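Local coordinates for protein AvrRxo1-ORF2 (Xanthomonas oryzae pv. oryzicola, PDB 4Z8T) that binds the type III effector AvrRxo1-ORF1, which has a polynucleotide kinase domain, and probably serves as its chaperone, at residues K14-K17 and E18-K21; V76-P79 and N80-T83. One frame throughout, in Å; residues are numbered along the deposited sequence.

Contact 1 of 2, residues K14-K17 and E18-K21; sequences KKLK and ERNK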
loop_
_atom_site.group_PDB
_atom_site.type_symbol
_atom_site.label_atom_id
_atom_site.label_comp_id
_atom_site.label_asym_id
_atom_site.label_seq_id
_atom_site.Cartn_x
_atom_site.Cartn_y
_atom_site.Cartn_z
ATOM N N LYS B 14 -12.122 -15.501 5.777
ATOM C CA LYS B 14 -11.774 -16.482 4.750
ATOM C C LYS B 14 -11.210 -15.801 3.493
ATOM O O LYS B 14 -10.161 -16.199 2.963
ATOM C CB LYS B 14 -13.021 -17.298 4.385
ATOM C CG LYS B 14 -12.756 -18.425 3.408
ATOM C CD LYS B 14 -14.052 -19.185 3.179
ATOM C CE LYS B 14 -13.855 -20.351 2.236
ATOM N NZ LYS B 14 -15.180 -20.967 1.905
ATOM N N LYS B 15 -11.897 -14.767 3.031
ATOM C CA LYS B 15 -11.506 -14.081 1.805
ATOM C C LYS B 15 -10.201 -13.321 2.008
ATOM O O LYS B 15 -9.354 -13.264 1.110
ATOM C CB LYS B 15 -12.618 -13.133 1.344
ATOM C CG LYS B 15 -13.862 -13.853 0.845
ATOM C CD LYS B 15 -13.480 -14.842 -0.258
ATOM C CE LYS B 15 -14.715 -15.445 -0.925
ATOM N NZ LYS B 15 -14.308 -16.437 -1.971
ATOM N N LEU B 16 -10.033 -12.732 3.190
ATOM C CA LEU B 16 -8.792 -12.039 3.497
ATOM C C LEU B 16 -7.608 -13.011 3.551
ATOM O O LEU B 16 -6.512 -12.681 3.110
ATOM C CB LEU B 16 -8.918 -11.249 4.812
ATOM C CG LEU B 16 -7.711 -10.422 5.235
ATOM C CD1 LEU B 16 -7.262 -9.420 4.150
ATOM C CD2 LEU B 16 -8.080 -9.688 6.515
ATOM N N LYS B 17 -7.824 -14.211 4.091
ATOM C CA LYS B 17 -6.793 -15.245 4.060
ATOM C C LYS B 17 -6.388 -15.581 2.625
ATOM O O LYS B 17 -5.205 -15.751 2.333
ATOM C CB LYS B 17 -7.278 -16.515 4.750
ATOM C CG LYS B 17 -7.100 -16.518 6.250
ATOM C CD LYS B 17 -7.615 -17.821 6.861
ATOM C CE LYS B 17 -6.802 -19.006 6.378
ATOM N NZ LYS B 17 -7.235 -20.279 7.031
ATOM N N GLU B 18 -7.370 -15.688 1.736
ATOM C CA GLU B 18 -7.063 -15.959 0.329
ATOM C C GLU B 18 -6.242 -14.848 -0.297
ATOM O O GLU B 18 -5.278 -15.108 -1.014
ATOM C CB GLU B 18 -8.345 -16.163 -0.478
ATOM C CG GLU B 18 -9.153 -17.350 -0.041
ATOM C CD GLU B 18 -10.391 -17.551 -0.898
ATOM O OE1 GLU B 18 -10.576 -16.787 -1.874
ATOM O OE2 GLU B 18 -11.178 -18.474 -0.590
ATOM N N ARG B 19 -6.647 -13.608 -0.040
ATOM C CA ARG B 19 -5.936 -12.444 -0.544
ATOM C C ARG B 19 -4.492 -12.458 -0.078
ATOM O O ARG B 19 -3.571 -12.291 -0.874
ATOM C CB ARG B 19 -6.615 -11.163 -0.051
ATOM C CG ARG B 19 -5.928 -9.861 -0.479
ATOM C CD ARG B 19 -6.478 -8.691 0.328
ATOM N NE ARG B 19 -5.969 -7.395 -0.115
ATOM C CZ ARG B 19 -6.509 -6.672 -1.095
ATOM N NH1 ARG B 19 -7.579 -7.109 -1.741
ATOM N NH2 ARG B 19 -5.982 -5.508 -1.429
ATOM N N ASN B 20 -4.288 -12.650 1.225
ATOM C CA ASN B 20 -2.939 -12.561 1.770
ATOM C C ASN B 20 -2.067 -13.729 1.328
ATOM O O ASN B 20 -0.860 -13.592 1.186
ATOM C CB ASN B 20 -2.984 -12.459 3.306
ATOM C CG ASN B 20 -3.509 -11.119 3.781
ATOM O OD1 ASN B 20 -3.534 -10.134 3.025
ATOM N ND2 ASN B 20 -3.926 -11.067 5.047
ATOM N N LYS B 21 -2.691 -14.874 1.083
ATOM C CA LYS B 21 -1.971 -16.033 0.568
ATOM C C LYS B 21 -1.467 -15.756 -0.848
ATOM O O LYS B 21 -0.330 -16.097 -1.200
ATOM C CB LYS B 21 -2.886 -17.257 0.550
ATOM C CG LYS B 21 -2.237 -18.484 -0.072
ATOM C CD LYS B 21 -3.196 -19.673 -0.125
ATOM C CE LYS B 21 -2.425 -20.989 -0.261
ATOM N NZ LYS B 21 -3.310 -22.176 -0.468
#
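The amide of Asn20 lies with one face over Leu16. The carbonyl O of Leu16 stands almost straight off that face, 3.5 Å from Asn20 CG, and on the same side Leu16 CD1 and CG flank the amide obliquely, CD1 3.8 Å from ND2 and almost as near OD1. ND2 also makes a weak hydrogen bond to Thr274 of an AvrRxo1-ORF1 chain. The carboxylate of Glu18 is likewise approached on one face: the aliphatic CD of Lys15 lies above it, 3.9 Å from OE1, and the ammonium group comes in on that side at a lower tilt. Lys15 NZ to Glu18 OE1 is a long salt bridge of 3.7 Å, with OE2 only slightly farther from NZ. Lys15 turns back at chi2 (-55°), which brings its chain alongside the extended Glu18, both pointing the same way. Lys14 NZ, 5.3 Å from Glu18 OE2, makes no direct contact with it but may add a weak long-range attraction.

These are i to i+3 and i to i+4 pairs on successive turns of the long helix 6-38, whose backbone ladder is regular: Glu18 N bonds Lys14 O at 3.1 Å, and Asn20 N bonds Leu16 O at 2.9 Å with a nearly straight N-H (163°). Leu16 O thus accepts the backbone N-H of Asn20 and also faces its side-chain amide.

With chi1 at 178°, the Arg19 chain runs out extended and passes Leu16 CD1 with its CD before leading away; its guanidinium is held by Asp27 and Ser26 of the second AvrRxo1-ORF2 subunit. Lys17 NZ forms a salt bridge with Asp229 of AvrRxo1-ORF1.

Contact 2 of 2, residues V76-P79 and N80-T83; sequences VEYP and NVMT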
loop_
_atom_site.group_PDB
_atom_site.type_symbol
_atom_site.label_atom_id
_atom_site.label_comp_id
_atom_site.label_asym_id
_atom_site.label_seq_id
_atom_site.Cartn_x
_atom_site.Cartn_y
_atom_site.Cartn_z
ATOM N N VAL B 76 12.596 -11.933 -0.375
ATOM C CA VAL B 76 11.539 -10.922 -0.292
ATOM C C VAL B 76 11.938 -9.733 0.566
ATOM O O VAL B 76 11.702 -8.582 0.193
ATOM C CB VAL B 76 10.234 -11.523 0.228
ATOM C CG1 VAL B 76 9.155 -10.458 0.321
ATOM C CG2 VAL B 76 9.777 -12.629 -0.691
ATOM N N GLU B 77 12.559 -9.998 1.708
ATOM C CA GLU B 77 12.880 -8.911 2.631
ATOM C C GLU B 77 14.210 -8.232 2.367
ATOM O O GLU B 77 14.397 -7.077 2.734
ATOM C CB GLU B 77 12.856 -9.414 4.067
ATOM C CG GLU B 77 11.502 -9.793 4.576
ATOM C CD GLU B 77 11.569 -10.177 6.037
ATOM O OE1 GLU B 77 11.169 -11.312 6.381
ATOM O OE2 GLU B 77 12.045 -9.340 6.844
ATOM N N TYR B 78 15.146 -8.944 1.742
ATOM C CA TYR B 78 16.468 -8.367 1.497
ATOM C C TYR B 78 16.862 -8.493 0.032
ATOM O O TYR B 78 17.835 -9.188 -0.300
ATOM C CB TYR B 78 17.516 -8.994 2.431
ATOM C CG TYR B 78 17.191 -8.736 3.889
ATOM C CD1 TYR B 78 17.651 -7.595 4.533
ATOM C CD2 TYR B 78 16.387 -9.612 4.605
ATOM C CE1 TYR B 78 17.336 -7.343 5.852
ATOM C CE2 TYR B 78 16.062 -9.370 5.930
ATOM C CZ TYR B 78 16.544 -8.230 6.545
ATOM O OH TYR B 78 16.222 -7.979 7.854
ATOM N N PRO B 79 16.099 -7.821 -0.851
ATOM C CA PRO B 79 16.307 -7.968 -2.295
ATOM C C PRO B 79 17.659 -7.444 -2.764
ATOM O O PRO B 79 18.151 -7.925 -3.784
ATOM C CB PRO B 79 15.172 -7.129 -2.901
ATOM C CG PRO B 79 14.837 -6.125 -1.861
ATOM C CD PRO B 79 15.034 -6.843 -0.550
ATOM N N ASN B 80 18.240 -6.485 -2.046
ATOM C CA ASN B 80 19.523 -5.907 -2.445
ATOM C C ASN B 80 20.732 -6.682 -1.915
ATOM O O ASN B 80 21.877 -6.368 -2.249
ATOM C CB ASN B 80 19.609 -4.437 -2.031
ATOM C CG ASN B 80 18.514 -3.586 -2.659
ATOM O OD1 ASN B 80 18.071 -3.842 -3.782
ATOM N ND2 ASN B 80 18.065 -2.572 -1.927
ATOM N N VAL B 81 20.470 -7.683 -1.077
ATOM C CA VAL B 81 21.507 -8.595 -0.601
ATOM C C VAL B 81 21.777 -9.643 -1.677
ATOM O O VAL B 81 20.868 -10.357 -2.095
ATOM C CB VAL B 81 21.078 -9.281 0.713
ATOM C CG1 VAL B 81 22.027 -10.415 1.073
ATOM C CG2 VAL B 81 21.002 -8.255 1.838
HETATM N N MSE B 82 23.028 -9.736 -2.127
HETATM C CA MSE B 82 23.358 -10.561 -3.290
HETATM C C MSE B 82 23.886 -11.955 -2.944
HETATM O O MSE B 82 23.827 -12.877 -3.769
HETATM C CB MSE B 82 24.370 -9.830 -4.176
HETATM C CG MSE B 82 23.852 -8.542 -4.779
HETATM SE SE MSE B 82 22.456 -8.881 -6.086
HETATM C CE MSE B 82 20.978 -8.021 -5.155
ATOM N N THR B 83 24.386 -12.109 -1.720
ATOM C CA THR B 83 25.088 -13.326 -1.321
ATOM C C THR B 83 24.609 -13.892 0.015
ATOM O O THR B 83 24.127 -13.151 0.873
ATOM C CB THR B 83 26.602 -13.064 -1.234
ATOM O OG1 THR B 83 26.846 -11.945 -0.373
ATOM C CG2 THR B 83 27.161 -12.754 -2.612
#
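A type I beta turn from Tyr78 to Val81 makes this local contact, in the loop that joins helix 63-77 to helix 84-94. Its closing bond runs from Val81 N to Tyr78 O, 3.1 Å long with an N-H angle of 149°. Pro79 takes the second position of the turn, where its ring-constrained phi of -65° suits the type I backbone. Across the turn, Val81 CG2 packs on Tyr78 CB at 3.6 Å; this methyl stands anti to the carbonyl carbon of Val81, beside its backbone N, the side from which Tyr78 is met. The Tyr78 ring leads away to Phe87 and Ile90 of helix 84-94, and its hydroxyl is hydrogen-bonded to Ser215 of AvrRxo1-ORF1. On the proline side, the CE methyl of Met82, a selenomethionine, curls back to Pro79 O at 3.1 Å, a short approach that carries little weight. Thr83 then takes the N-cap of helix 84-94. Because the Val81 donor sits 60° above the Tyr78 carbonyl plane, away from the lone pairs, the closing bond is probably modest in strength, so the restricted phi of Pro79 and the CB-methyl contact probably contribute to the bend as well.

Overall arrangement
From the N terminus, contact 1 comes first, joining successive turns within helix 6-38. The chain runs on through that helix and helices 45-51 and 63-77 before contact 2 bends it from helix 63-77 towards helix 84-94. Each contact spans adjacent segments, so the two follow in series, neither nested nor crossed, and contact 2 alone marks a turn between helices. The centres of contact 1 and contact 2 are about 26 Å apart. They lie on opposite sides of the chain's centre, with nearest atoms about 11 Å apart. Helix 6-38 is nonetheless common to both: Val76 touches Asp27 and Met82 touches Val38 further along it. Both contacts also include residues that meet AvrRxo1-ORF1.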